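Long-range contacts in ectonucleotide pyrophosphatase/phosphodiesterase family member 5 (Mus musculus, PDB 5VEO), which is a zinc-dependent ectoenzyme that probably hydrolyses phosphodiester bonds in nucleotide substrates, within a more restricted range than its relatives: residues Gln14-Val19 and Ile166-Leu171; Asn48-Val53 and Met334-Leu339; Leu65-Phe70 and Glu104-Ile109; Asn218-Ser223 and Phe338-Pro343; Asp358-Leu363 and Leu372-Ser377. The protein carries 1 engineered substitution. All coordinates share one frame; numbering follows the deposited sequence. Where two conformers were deposited one is given.

Interaction 1. Residues Gln14-Val19 and Ile166-Leu171; sequences QKVLVV and INLGFL
Val18 and Phe170 on one face of the central sheet, and Val19 and Leu171 on the other, stand side by side and point the same way across two parallel strands of the alkaline-phosphatase-like domain. CG of Phe170 is anti to its own carbonyl carbon (chi1 -66°), which brings ring atom CD1 to 3.8 Å from Val18 CB. Val16 and Leu168 share this face, and Leu363 of helix 359-366 covers the two valines. On the other face Val19 CG2 is 4.0 Å from Leu171 CD2. Leu17 is paired with Gly169, which has no side chain; CG of Leu17 is anti to the backbone N, and CD1 leans across the glycine to 3.5 Å from Gly169 O. Helix 149-160 packs here through Ile156 on Leu17 and Arg152 on Leu171.

Between the faces run four backbone hydrogen bonds, from Val16 N to Asn167 O, Gly169 N to Val16 O, Val18 N to Gly169 O and Leu171 N to Val18 O. The third is the straightest, at 170°, although its donor sits above the carbonyl plane. Polar backbone groups are thus paired within a hydrocarbon sandwich, the chemistry of a buried sheet strand between helical layers.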
# COMPACT_ATOMS: atom_id res chain seq x y z
N GLN A 14 1.01 -5.61 -24.94
CA GLN A 14 1.12 -6.31 -23.67
C GLN A 14 -0.04 -5.93 -22.75
O GLN A 14 -0.60 -4.83 -22.82
CB GLN A 14 2.45 -6.00 -22.95
CG GLN A 14 3.80 -6.49 -23.57
CD GLN A 14 4.04 -8.01 -23.55
OE1 GLN A 14 3.57 -8.72 -22.68
NE2 GLN A 14 4.80 -8.50 -24.53
N LYS A 15 -0.39 -6.85 -21.88
CA LYS A 15 -1.43 -6.67 -20.89
C LYS A 15 -0.82 -6.94 -19.53
O LYS A 15 0.12 -7.73 -19.42
CB LYS A 15 -2.54 -7.62 -21.10
CG LYS A 15 -3.19 -7.42 -22.47
CD LYS A 15 -4.46 -8.19 -22.54
CE LYS A 15 -4.22 -9.69 -22.51
NZ LYS A 15 -4.26 -10.31 -23.86
N VAL A 16 -1.39 -6.30 -18.51
CA VAL A 16 -0.87 -6.43 -17.15
C VAL A 16 -2.04 -6.52 -16.17
O VAL A 16 -3.00 -5.74 -16.26
CB VAL A 16 0.03 -5.24 -16.78
CG1 VAL A 16 0.54 -5.41 -15.32
CG2 VAL A 16 1.20 -5.08 -17.72
N LEU A 17 -1.94 -7.46 -15.24
CA LEU A 17 -2.84 -7.56 -14.09
C LEU A 17 -1.99 -7.41 -12.83
O LEU A 17 -1.10 -8.23 -12.61
CB LEU A 17 -3.56 -8.91 -14.08
CG LEU A 17 -4.40 -9.22 -12.86
CD1 LEU A 17 -5.41 -8.09 -12.55
CD2 LEU A 17 -5.10 -10.54 -13.00
N VAL A 18 -2.26 -6.37 -12.05
CA VAL A 18 -1.59 -6.14 -10.77
C VAL A 18 -2.54 -6.59 -9.67
O VAL A 18 -3.68 -6.12 -9.59
CB VAL A 18 -1.19 -4.67 -10.57
CG1 VAL A 18 -0.47 -4.47 -9.21
CG2 VAL A 18 -0.34 -4.18 -11.72
N VAL A 19 -2.05 -7.50 -8.83
CA VAL A 19 -2.81 -8.01 -7.70
C VAL A 19 -2.13 -7.55 -6.43
O VAL A 19 -0.92 -7.75 -6.28
CB VAL A 19 -2.89 -9.54 -7.72
CG1 VAL A 19 -3.70 -10.03 -6.54
CG2 VAL A 19 -3.47 -10.01 -9.04
N ILE A 166 -9.89 -4.62 -21.48
CA ILE A 166 -8.84 -3.88 -20.80
C ILE A 166 -7.49 -4.48 -21.14
O ILE A 166 -7.34 -5.68 -21.43
CB ILE A 166 -9.06 -3.86 -19.27
CG1 ILE A 166 -8.96 -5.27 -18.67
CG2 ILE A 166 -10.39 -3.20 -18.95
CD1 ILE A 166 -8.94 -5.30 -17.11
N ASN A 167 -6.48 -3.62 -21.13
CA ASN A 167 -5.10 -4.07 -21.14
C ASN A 167 -4.47 -4.03 -19.77
O ASN A 167 -3.36 -4.55 -19.61
CB ASN A 167 -4.23 -3.23 -22.07
CG ASN A 167 -4.14 -1.78 -21.64
OD1 ASN A 167 -4.97 -1.30 -20.90
ND2 ASN A 167 -3.13 -1.08 -22.12
N LEU A 168 -5.12 -3.39 -18.80
CA LEU A 168 -4.53 -3.12 -17.49
C LEU A 168 -5.60 -3.34 -16.43
O LEU A 168 -6.65 -2.66 -16.45
CB LEU A 168 -4.00 -1.69 -17.42
CG LEU A 168 -3.58 -1.19 -16.04
CD1 LEU A 168 -2.42 -2.04 -15.55
CD2 LEU A 168 -3.20 0.26 -16.13
N GLY A 169 -5.36 -4.30 -15.55
CA GLY A 169 -6.29 -4.61 -14.48
C GLY A 169 -5.63 -4.51 -13.11
O GLY A 169 -4.42 -4.73 -12.96
N PHE A 170 -6.45 -4.16 -12.11
CA PHE A 170 -6.03 -4.06 -10.71
C PHE A 170 -7.00 -4.87 -9.87
O PHE A 170 -8.22 -4.66 -9.96
CB PHE A 170 -6.02 -2.61 -10.23
CG PHE A 170 -4.99 -1.78 -10.89
CD1 PHE A 170 -3.69 -1.76 -10.40
CD2 PHE A 170 -5.30 -1.04 -12.03
CE1 PHE A 170 -2.71 -1.01 -11.02
CE2 PHE A 170 -4.32 -0.28 -12.65
CZ PHE A 170 -3.02 -0.27 -12.15
N LEU A 171 -6.47 -5.76 -9.04
CA LEU A 171 -7.26 -6.64 -8.19
C LEU A 171 -6.73 -6.53 -6.77
O LEU A 171 -5.52 -6.62 -6.56
CB LEU A 171 -7.17 -8.09 -8.69
CG LEU A 171 -7.76 -9.21 -7.85
CD1 LEU A 171 -9.26 -9.03 -7.70
CD2 LEU A 171 -7.43 -10.59 -8.44

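Interaction 2. Residues Asn48-Val53 and Met334-Leu339; sequences NQVTNV and MHPIFL. With EDO (1,2-ethanediol), chain K.
Strands 45-51 and 338-341 are neighbours in the central sheet of this alkaline-phosphatase-superfamily domain, but the chain of 334-337, before it enters strand 338-341, crosses Asn48-Val53 at a steep angle, so side chains and a water do the joining. Among the hydrogen bonds, His335 ND1 donates to Gln49 OE1 at 2.8 Å. The acceptor lies in the imidazole plane, while the N-H comes from above the amide plane of Gln49. His335 NE2 bonds to Asn329 O, and with two carbonyl acceptors the ring may well be protonated on both nitrogens. Asn52 ND2 bonds to the backbone O of the zinc ligand Asp224 and makes a weak second bond, 3.0 Å, to Met334 O; buried Asn52 OD1 has no partner.

A further polar contact is made over one face of the His335 ring, where Val50 O sits 3.1 Å from His335 CG, offset toward the rim.

The apolar contacts centre on Val50. Its CG1 meets Pro336 CG at 3.9 Å, and CG2, anti to the carbonyl carbon, presses against Phe338 CB at 3.6 Å.

One water bridges the two backbones: it accepts from Val50 N at 2.8 Å and donates to Asn48 O and to Pro336 O, the latter at 2.7 Å.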
# COMPACT_ATOMS: atom_id res chain seq x y z
N ASN A 48 13.34 -10.35 -3.56
CA ASN A 48 13.36 -10.61 -2.12
C ASN A 48 12.93 -9.41 -1.28
O ASN A 48 12.13 -9.55 -0.34
CB ASN A 48 14.77 -11.03 -1.68
CG ASN A 48 15.08 -12.46 -2.00
OD1 ASN A 48 14.20 -13.30 -2.18
ND2 ASN A 48 16.39 -12.78 -1.99
N GLN A 49 13.52 -8.23 -1.54
CA GLN A 49 13.39 -7.07 -0.65
C GLN A 49 12.91 -5.86 -1.45
O GLN A 49 13.69 -5.21 -2.15
CB GLN A 49 14.69 -6.76 0.06
CG GLN A 49 14.98 -7.74 1.18
CD GLN A 49 13.96 -7.65 2.33
OE1 GLN A 49 13.89 -6.65 3.04
NE2 GLN A 49 13.17 -8.68 2.50
N VAL A 50 11.63 -5.57 -1.28
CA VAL A 50 10.96 -4.42 -1.88
C VAL A 50 10.89 -3.33 -0.84
O VAL A 50 10.21 -3.49 0.18
CB VAL A 50 9.55 -4.78 -2.34
CG1 VAL A 50 8.82 -3.52 -2.91
CG2 VAL A 50 9.58 -5.94 -3.32
N THR A 51 11.60 -2.25 -1.08
CA THR A 51 11.47 -1.09 -0.21
C THR A 51 10.25 -0.30 -0.66
O THR A 51 10.24 0.29 -1.75
CB THR A 51 12.72 -0.22 -0.25
OG1 THR A 51 13.82 -0.98 0.23
CG2 THR A 51 12.53 0.98 0.63
N ASN A 52 9.22 -0.31 0.17
CA ASN A 52 7.98 0.41 -0.08
C ASN A 52 8.15 1.83 0.46
O ASN A 52 9.28 2.30 0.63
CB ASN A 52 6.80 -0.38 0.49
CG ASN A 52 6.93 -0.70 2.00
OD1 ASN A 52 8.03 -0.64 2.59
ND2 ASN A 52 5.81 -1.08 2.62
N VAL A 53 7.05 2.57 0.65
CA VAL A 53 7.18 3.97 1.03
C VAL A 53 6.61 4.22 2.42
O VAL A 53 5.68 3.55 2.91
CB VAL A 53 6.54 4.95 0.02
CG1 VAL A 53 7.18 4.82 -1.34
CG2 VAL A 53 5.05 4.83 -0.05
N MET A 334 8.29 -4.50 7.32
CA MET A 334 7.34 -3.66 6.58
C MET A 334 7.34 -3.94 5.08
O MET A 334 6.48 -3.40 4.38
CB MET A 334 7.65 -2.19 6.83
CG MET A 334 7.35 -1.74 8.24
SD MET A 334 5.65 -2.00 8.75
CE MET A 334 5.77 -3.49 9.68
N HIS A 335 8.25 -4.82 4.59
CA HIS A 335 8.39 -4.99 3.15
C HIS A 335 7.42 -6.03 2.59
O HIS A 335 7.23 -7.10 3.18
CB HIS A 335 9.82 -5.38 2.80
CG HIS A 335 10.80 -4.29 3.11
ND1 HIS A 335 12.16 -4.49 3.14
CD2 HIS A 335 10.61 -2.99 3.42
CE1 HIS A 335 12.76 -3.35 3.46
NE2 HIS A 335 11.84 -2.42 3.61
N PRO A 336 6.82 -5.73 1.44
CA PRO A 336 5.86 -6.65 0.82
C PRO A 336 6.52 -7.66 -0.11
O PRO A 336 7.60 -7.44 -0.65
CB PRO A 336 5.01 -5.69 -0.03
CG PRO A 336 6.01 -4.66 -0.48
CD PRO A 336 6.94 -4.47 0.71
N ILE A 337 5.76 -8.72 -0.39
CA ILE A 337 6.13 -9.65 -1.45
C ILE A 337 6.10 -8.95 -2.80
O ILE A 337 5.34 -7.98 -3.02
CB ILE A 337 5.19 -10.87 -1.53
CG1 ILE A 337 3.74 -10.40 -1.68
CG2 ILE A 337 5.45 -11.85 -0.44
CD1 ILE A 337 2.81 -11.39 -2.31
N PHE A 338 6.88 -9.49 -3.74
CA PHE A 338 6.75 -9.13 -5.15
C PHE A 338 7.14 -10.34 -6.01
O PHE A 338 8.27 -10.85 -5.89
CB PHE A 338 7.62 -7.93 -5.52
CG PHE A 338 7.48 -7.49 -6.95
CD1 PHE A 338 6.66 -6.42 -7.27
CD2 PHE A 338 8.16 -8.15 -7.97
CE1 PHE A 338 6.52 -6.01 -8.60
CE2 PHE A 338 8.02 -7.75 -9.27
CZ PHE A 338 7.19 -6.68 -9.59
N LEU A 339 6.23 -10.76 -6.87
CA LEU A 339 6.53 -11.82 -7.83
C LEU A 339 5.69 -11.59 -9.07
O LEU A 339 4.71 -10.86 -9.04
CB LEU A 339 6.30 -13.21 -7.22
CG LEU A 339 4.96 -13.74 -6.76
CD1 LEU A 339 5.05 -15.27 -6.52
CD2 LEU A 339 4.48 -13.03 -5.49
C1 EDO K . 10.95 3.54 -1.82
O1 EDO K . 10.17 3.00 -2.92
C2 EDO K . 12.32 4.11 -2.24
O2 EDO K . 13.04 4.62 -1.08
O HOH W 1 10.20 -7.51 0.13

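Interaction 3. Residues Leu65-Phe70 and Glu104-Ile109; sequences LVTGLF and EEATPI
Val66 makes the tight end of this contact. Its carbonyl O receives a weak hydrogen bond from Ile109 N at 2.8 Å, and Pro108 CA comes within 3.4 Å of the same Val66 O. Val66 CG2 rests on Pro108 CB at 3.8 Å and Val66 CB on Ile109 CG2 at 4.0 Å; Phe170 from the central sheet packs against Val66 and Ile109. Here the C-terminal end of helix 58-67 meets the start of helix 109-115, with Pro108 at the N-cap position. Thr67 OG1 accepts from Leu69 N at 3.2 Å, an ST turn, and bonds to Tyr63 O, while Gly68 leaves the helix with positive phi. An alanine at Thr67 would remove OG1 and CG2 and would probably loosen this turn and thin the packing on Ala106. The other end has no hydrogen bond between the segments and runs out toward exposed Glu105, whose OE2 bonds to Asn296 ND2: Ala106 CB meets Thr67 CG2 at 3.9 Å and Leu69 CD1 at 3.8 Å, with His74 beside it.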
# COMPACT_ATOMS: atom_id res chain seq x y z
N LEU A 65 2.18 2.79 -6.06
CA LEU A 65 2.30 1.77 -7.09
C LEU A 65 1.77 2.25 -8.42
O LEU A 65 2.24 1.81 -9.47
CB LEU A 65 1.57 0.49 -6.66
CG LEU A 65 2.17 -0.28 -5.48
CD1 LEU A 65 1.41 -1.57 -5.23
CD2 LEU A 65 3.66 -0.55 -5.65
N VAL A 66 0.78 3.15 -8.41
CA VAL A 66 0.14 3.59 -9.65
C VAL A 66 0.55 5.01 -10.06
O VAL A 66 0.03 5.53 -11.07
CB VAL A 66 -1.40 3.46 -9.57
CG1 VAL A 66 -1.78 2.00 -9.35
CG2 VAL A 66 -2.03 4.36 -8.49
N THR A 67 1.53 5.60 -9.37
CA THR A 67 2.10 6.91 -9.73
C THR A 67 3.62 6.93 -9.80
O THR A 67 4.16 7.83 -10.47
CB THR A 67 1.68 8.00 -8.73
OG1 THR A 67 2.25 7.73 -7.44
CG2 THR A 67 0.17 8.13 -8.62
N GLY A 68 4.32 6.01 -9.14
CA GLY A 68 5.76 6.04 -9.09
C GLY A 68 6.32 7.13 -8.21
O GLY A 68 7.53 7.39 -8.27
N LEU A 69 5.49 7.75 -7.37
CA LEU A 69 5.86 8.90 -6.57
C LEU A 69 5.94 8.56 -5.08
O LEU A 69 5.19 7.72 -4.58
CB LEU A 69 4.86 10.03 -6.74
CG LEU A 69 4.85 10.70 -8.13
CD1 LEU A 69 3.61 11.56 -8.27
CD2 LEU A 69 6.10 11.50 -8.32
N PHE A 70 6.82 9.25 -4.39
CA PHE A 70 6.81 9.26 -2.93
C PHE A 70 5.58 10.00 -2.43
O PHE A 70 4.94 10.79 -3.16
CB PHE A 70 8.07 9.92 -2.39
CG PHE A 70 9.30 9.13 -2.65
CD1 PHE A 70 9.47 7.90 -2.05
CD2 PHE A 70 10.29 9.61 -3.48
CE1 PHE A 70 10.62 7.16 -2.27
CE2 PHE A 70 11.45 8.88 -3.71
CZ PHE A 70 11.60 7.65 -3.11
N GLU A 104 -5.60 14.59 -6.33
CA GLU A 104 -5.29 15.25 -7.58
C GLU A 104 -3.92 15.93 -7.61
O GLU A 104 -3.60 16.62 -8.58
CB GLU A 104 -6.42 16.23 -7.91
CG GLU A 104 -7.64 15.44 -8.36
CD GLU A 104 -8.88 16.27 -8.58
OE1 GLU A 104 -9.04 17.35 -7.96
OE2 GLU A 104 -9.71 15.82 -9.38
N GLU A 105 -3.07 15.71 -6.60
CA GLU A 105 -1.68 16.14 -6.74
C GLU A 105 -0.89 15.21 -7.65
O GLU A 105 0.25 15.53 -8.00
CB GLU A 105 -1.02 16.27 -5.36
CG GLU A 105 -1.81 17.25 -4.52
CD GLU A 105 -1.30 17.47 -3.12
OE1 GLU A 105 -1.90 18.32 -2.43
OE2 GLU A 105 -0.33 16.82 -2.70
N ALA A 106 -1.47 14.08 -8.05
CA ALA A 106 -0.85 13.15 -8.97
C ALA A 106 -1.92 12.62 -9.91
O ALA A 106 -3.11 12.95 -9.78
CB ALA A 106 -0.16 11.99 -8.24
N THR A 107 -1.49 11.80 -10.86
CA THR A 107 -2.38 11.17 -11.83
C THR A 107 -2.09 9.67 -11.86
O THR A 107 -0.99 9.27 -12.29
CB THR A 107 -2.19 11.78 -13.21
OG1 THR A 107 -2.56 13.16 -13.17
CG2 THR A 107 -3.04 11.05 -14.25
N PRO A 108 -3.03 8.82 -11.44
CA PRO A 108 -2.77 7.37 -11.46
C PRO A 108 -2.71 6.82 -12.88
O PRO A 108 -3.30 7.37 -13.82
CB PRO A 108 -3.94 6.78 -10.68
CG PRO A 108 -5.06 7.78 -10.91
CD PRO A 108 -4.38 9.11 -10.93
N ILE A 109 -2.01 5.69 -13.00
CA ILE A 109 -1.68 5.15 -14.31
C ILE A 109 -2.92 4.79 -15.14
O ILE A 109 -2.86 4.79 -16.37
CB ILE A 109 -0.73 3.95 -14.14
CG1 ILE A 109 -0.14 3.60 -15.50
CG2 ILE A 109 -1.44 2.76 -13.50
CD1 ILE A 109 0.91 2.51 -15.44

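Interaction 4. Residues Asn218-Ser223 and Phe338-Pro343; sequences NLIVTS and FLAHGP
Four backbone hydrogen bonds form the first shell where strand 338-341 runs antiparallel to 218-222 in the otherwise largely parallel central sheet of the alkaline-phosphatase-like domain: Leu219 and His341 exchange one pair, Val221 and Leu339 the other. The straightest, Val221 N to Leu339 O, is 2.8 Å long at 170° and runs nearly along the C=O axis. On one face Val221 and Leu339 lie side by side; CG of Leu339 takes the crowded position between N and carbonyl carbon (chi1 64°), which brings CD2 to 3.8 Å from Val221 CB. On the opposite face the Phe338 ring reaches Ile220 CG2 through CE1 at 3.6 Å and has Thr222 OG1 at its edge, 3.7 Å from Phe338 CD1. An alanine in place of Phe338 would probably lose the packing on Ile220 CG2 and beside Thr222 OG1. Ala340 CB lies beside Ile220 CG1 at 3.9 Å.

In the next shell, Thr222 OG1 is tied to Ile337 O. Helix 35-42 covers Leu339, and Leu359 and Leu363 of helix 359-366 cover Ile220. At the far end Asn218 ND2 bonds to Gln14 OE1 and Lys15 O. Mid-strand, polarity is thus confined to the backbone, leaving both faces apolar enough to bury under helices.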
# COMPACT_ATOMS: atom_id res chain seq x y z
N ASN A 218 0.61 -10.31 -18.26
CA ASN A 218 1.69 -10.23 -17.28
C ASN A 218 1.04 -10.04 -15.91
O ASN A 218 0.47 -8.97 -15.64
CB ASN A 218 2.64 -9.09 -17.62
CG ASN A 218 3.37 -9.33 -18.93
OD1 ASN A 218 4.26 -10.16 -19.00
ND2 ASN A 218 2.95 -8.63 -19.98
N LEU A 219 1.10 -11.09 -15.08
CA LEU A 219 0.52 -11.09 -13.75
C LEU A 219 1.58 -10.65 -12.74
O LEU A 219 2.63 -11.28 -12.64
CB LEU A 219 -0.00 -12.48 -13.39
CG LEU A 219 -0.46 -12.72 -11.96
CD1 LEU A 219 -1.65 -11.82 -11.63
CD2 LEU A 219 -0.82 -14.17 -11.77
N ILE A 220 1.30 -9.58 -12.00
CA ILE A 220 2.22 -9.06 -11.00
C ILE A 220 1.49 -9.18 -9.68
O ILE A 220 0.39 -8.64 -9.53
CB ILE A 220 2.62 -7.60 -11.30
CG1 ILE A 220 3.36 -7.53 -12.65
CG2 ILE A 220 3.43 -7.01 -10.14
CD1 ILE A 220 3.62 -6.16 -13.15
N VAL A 221 2.08 -9.92 -8.73
CA VAL A 221 1.47 -10.16 -7.43
C VAL A 221 2.32 -9.46 -6.39
O VAL A 221 3.51 -9.79 -6.22
CB VAL A 221 1.34 -11.66 -7.12
CG1 VAL A 221 0.72 -11.88 -5.74
CG2 VAL A 221 0.53 -12.36 -8.21
N THR A 222 1.74 -8.51 -5.68
CA THR A 222 2.52 -7.77 -4.70
C THR A 222 1.61 -7.35 -3.55
O THR A 222 0.56 -7.97 -3.31
CB THR A 222 3.27 -6.61 -5.40
OG1 THR A 222 4.21 -6.01 -4.50
CG2 THR A 222 2.33 -5.55 -5.96
N SER A 223 2.04 -6.36 -2.79
CA SER A 223 1.31 -5.90 -1.62
C SER A 223 1.78 -4.50 -1.29
O SER A 223 2.70 -3.95 -1.92
CB SER A 223 1.51 -6.87 -0.45
OG SER A 223 0.69 -6.57 0.64
N PHE A 338 6.88 -9.49 -3.74
CA PHE A 338 6.75 -9.13 -5.15
C PHE A 338 7.14 -10.34 -6.01
O PHE A 338 8.27 -10.85 -5.89
CB PHE A 338 7.62 -7.93 -5.52
CG PHE A 338 7.48 -7.49 -6.95
CD1 PHE A 338 6.66 -6.42 -7.27
CD2 PHE A 338 8.16 -8.15 -7.97
CE1 PHE A 338 6.52 -6.01 -8.60
CE2 PHE A 338 8.02 -7.75 -9.27
CZ PHE A 338 7.19 -6.68 -9.59
N LEU A 339 6.23 -10.76 -6.87
CA LEU A 339 6.53 -11.82 -7.83
C LEU A 339 5.69 -11.59 -9.07
O LEU A 339 4.71 -10.86 -9.04
CB LEU A 339 6.30 -13.21 -7.22
CG LEU A 339 4.96 -13.74 -6.76
CD1 LEU A 339 5.05 -15.27 -6.52
CD2 LEU A 339 4.48 -13.03 -5.49
N ALA A 340 6.10 -12.19 -10.18
CA ALA A 340 5.35 -11.95 -11.41
C ALA A 340 5.58 -13.07 -12.41
O ALA A 340 6.58 -13.79 -12.36
CB ALA A 340 5.75 -10.61 -12.03
N HIS A 341 4.62 -13.19 -13.33
CA HIS A 341 4.66 -14.19 -14.39
C HIS A 341 4.04 -13.61 -15.64
O HIS A 341 3.00 -12.96 -15.56
CB HIS A 341 3.88 -15.45 -14.01
CG HIS A 341 3.61 -16.35 -15.18
ND1 HIS A 341 2.53 -16.17 -16.01
CD2 HIS A 341 4.29 -17.42 -15.65
CE1 HIS A 341 2.56 -17.10 -16.96
NE2 HIS A 341 3.62 -17.86 -16.77
N GLY A 342 4.66 -13.85 -16.79
CA GLY A 342 4.01 -13.52 -18.03
C GLY A 342 4.99 -13.48 -19.18
O GLY A 342 6.20 -13.68 -19.02
N PRO A 343 4.46 -13.18 -20.37
CA PRO A 343 5.31 -13.23 -21.56
C PRO A 343 6.45 -12.22 -21.53
O PRO A 343 7.50 -12.46 -22.14
CB PRO A 343 4.32 -12.96 -22.70
CG PRO A 343 3.14 -12.33 -22.07
CD PRO A 343 3.06 -12.86 -20.67

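Interaction 5. Residues Asp358-Leu363 and Leu372-Ser377; sequences DLYSLL and LPHNGS. With NAG (2-acetamido-2-deoxy-beta-D-glucopyranose), chain H.
Asp358 OD1 is held by one hydrogen bond, from Ser377 N at 2.9 Å, which meets it from above the carboxylate plane; with Asn355 N on OD2, two backbone N-H groups grip the carboxylate. This fastens the glycosylated Asn375-Gly376-Ser377 sequon loop against helix 359-366. Gly376 CA sits 3.2 Å from Asp358 OD1, and a CB there would clash with Asp358 CA.

Further along, Tyr360 CG is anti to the backbone N (chi1 176°), so the ring reaches out from the helix and OH accepts from Leu372 N at 3.0 Å; the donor lies in the ring plane. The edge of that ring points at the face of His374 in an offset edge-to-face pair, planes 63° apart. The imidazole is kept from turning by His374 ND1, which donates to Leu372 O at 3.0 Å almost in its own plane. Ile109 packs on Tyr360 too, while Asn375 OD1 bonds to Phe70 N. On the outer side of the loop Asn375 ND2 is bonded to NAG C1 at 1.4 Å.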
# COMPACT_ATOMS: atom_id res chain seq x y z
N ASP A 358 9.51 1.92 -8.36
CA ASP A 358 9.90 1.47 -9.69
C ASP A 358 8.76 0.79 -10.45
O ASP A 358 8.84 0.67 -11.68
CB ASP A 358 11.08 0.50 -9.61
CG ASP A 358 12.32 1.11 -8.98
OD1 ASP A 358 12.56 2.32 -9.15
OD2 ASP A 358 13.07 0.34 -8.32
N LEU A 359 7.71 0.32 -9.76
CA LEU A 359 6.70 -0.46 -10.45
C LEU A 359 6.01 0.36 -11.54
O LEU A 359 5.75 -0.14 -12.64
CB LEU A 359 5.67 -1.01 -9.47
CG LEU A 359 4.56 -1.82 -10.16
CD1 LEU A 359 5.12 -2.98 -10.96
CD2 LEU A 359 3.52 -2.33 -9.15
N TYR A 360 5.72 1.62 -11.25
CA TYR A 360 5.07 2.50 -12.22
C TYR A 360 5.87 2.56 -13.52
O TYR A 360 5.29 2.47 -14.61
CB TYR A 360 4.91 3.88 -11.60
CG TYR A 360 4.34 4.95 -12.51
CD1 TYR A 360 2.98 5.02 -12.76
CD2 TYR A 360 5.15 5.93 -13.06
CE1 TYR A 360 2.44 6.02 -13.57
CE2 TYR A 360 4.64 6.94 -13.85
CZ TYR A 360 3.29 6.97 -14.11
OH TYR A 360 2.80 7.98 -14.90
N SER A 361 7.19 2.71 -13.42
CA SER A 361 8.02 2.79 -14.62
C SER A 361 7.96 1.49 -15.41
O SER A 361 7.93 1.49 -16.65
CB SER A 361 9.48 3.08 -14.24
OG SER A 361 9.61 4.30 -13.54
N LEU A 362 7.93 0.36 -14.69
CA LEU A 362 7.80 -0.94 -15.32
C LEU A 362 6.46 -1.07 -16.03
O LEU A 362 6.40 -1.53 -17.18
CB LEU A 362 7.96 -2.04 -14.26
CG LEU A 362 7.79 -3.48 -14.73
CD1 LEU A 362 8.82 -3.78 -15.77
CD2 LEU A 362 7.93 -4.46 -13.56
N LEU A 363 5.37 -0.68 -15.35
CA LEU A 363 4.04 -0.73 -15.96
C LEU A 363 3.97 0.11 -17.22
O LEU A 363 3.44 -0.33 -18.25
CB LEU A 363 2.98 -0.24 -14.97
CG LEU A 363 2.77 -1.09 -13.70
CD1 LEU A 363 1.68 -0.55 -12.82
CD2 LEU A 363 2.45 -2.52 -14.05
N LEU A 372 4.44 9.79 -16.59
CA LEU A 372 4.53 11.12 -16.01
C LEU A 372 5.73 11.19 -15.07
O LEU A 372 6.28 10.17 -14.66
CB LEU A 372 3.24 11.46 -15.28
CG LEU A 372 1.97 11.43 -16.13
CD1 LEU A 372 0.75 11.68 -15.27
CD2 LEU A 372 2.03 12.47 -17.25
N PRO A 373 6.14 12.40 -14.68
CA PRO A 373 7.30 12.52 -13.80
C PRO A 373 7.13 11.68 -12.54
O PRO A 373 6.07 11.68 -11.92
CB PRO A 373 7.33 14.02 -13.47
CG PRO A 373 6.70 14.65 -14.70
CD PRO A 373 5.59 13.72 -15.05
N HIS A 374 8.18 10.95 -12.19
CA HIS A 374 8.08 9.97 -11.12
C HIS A 374 9.44 9.83 -10.43
O HIS A 374 10.43 10.44 -10.84
CB HIS A 374 7.63 8.63 -11.67
CG HIS A 374 8.59 8.06 -12.66
ND1 HIS A 374 8.44 8.24 -14.02
CD2 HIS A 374 9.73 7.35 -12.50
CE1 HIS A 374 9.44 7.64 -14.65
NE2 HIS A 374 10.23 7.10 -13.75
N ASN A 375 9.47 9.00 -9.38
CA ASN A 375 10.65 8.86 -8.53
C ASN A 375 11.38 7.54 -8.69
O ASN A 375 12.42 7.34 -8.05
CB ASN A 375 10.26 9.02 -7.06
CG ASN A 375 9.76 10.38 -6.78
OD1 ASN A 375 8.68 10.57 -6.23
ND2 ASN A 375 10.53 11.36 -7.18
N GLY A 376 10.87 6.62 -9.50
CA GLY A 376 11.51 5.34 -9.71
C GLY A 376 12.37 5.36 -10.95
O GLY A 376 12.60 6.40 -11.57
N SER A 377 12.86 4.18 -11.31
CA SER A 377 13.69 4.07 -12.51
C SER A 377 13.44 2.74 -13.17
O SER A 377 13.58 1.69 -12.55
CB SER A 377 15.17 4.21 -12.18
OG SER A 377 15.95 3.90 -13.32
C1 NAG H . 10.10 12.70 -7.02
C2 NAG H . 11.20 13.66 -6.61
C3 NAG H . 10.66 15.08 -6.61
C4 NAG H . 9.97 15.41 -7.93
C5 NAG H . 8.97 14.33 -8.32
C6 NAG H . 8.43 14.51 -9.72
C7 NAG H . 13.01 12.93 -5.12
C8 NAG H . 13.41 12.69 -3.70
N2 NAG H . 11.74 13.33 -5.31
O3 NAG H . 11.74 15.97 -6.39
O4 NAG H . 9.28 16.65 -7.79
O5 NAG H . 9.62 13.05 -8.30
O6 NAG H . 9.47 14.77 -10.64
O7 NAG H . 13.79 12.79 -6.06

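Overall arrangement
From the N terminus, strand 16-21 is closed against strand 168-173 by interaction 1, and interaction 3 falls within that span, joining the end of helix 58-67 to the start of helix 109-115. Interaction 2 opens at 48-53, before interaction 1 has closed, and ends at 334-339, so the two cross; its span also holds interaction 3. Interaction 4 opens after interaction 1 has closed and finishes on the strand that interaction 2 uses. Interactions 1, 4 and 2 lie in that order across one sheet, with the 16-21/218-222 pairing between the first two. Interaction 5 is a short later closure whose helix packs on that sheet and whose Asn375 bonds to segment 65-70.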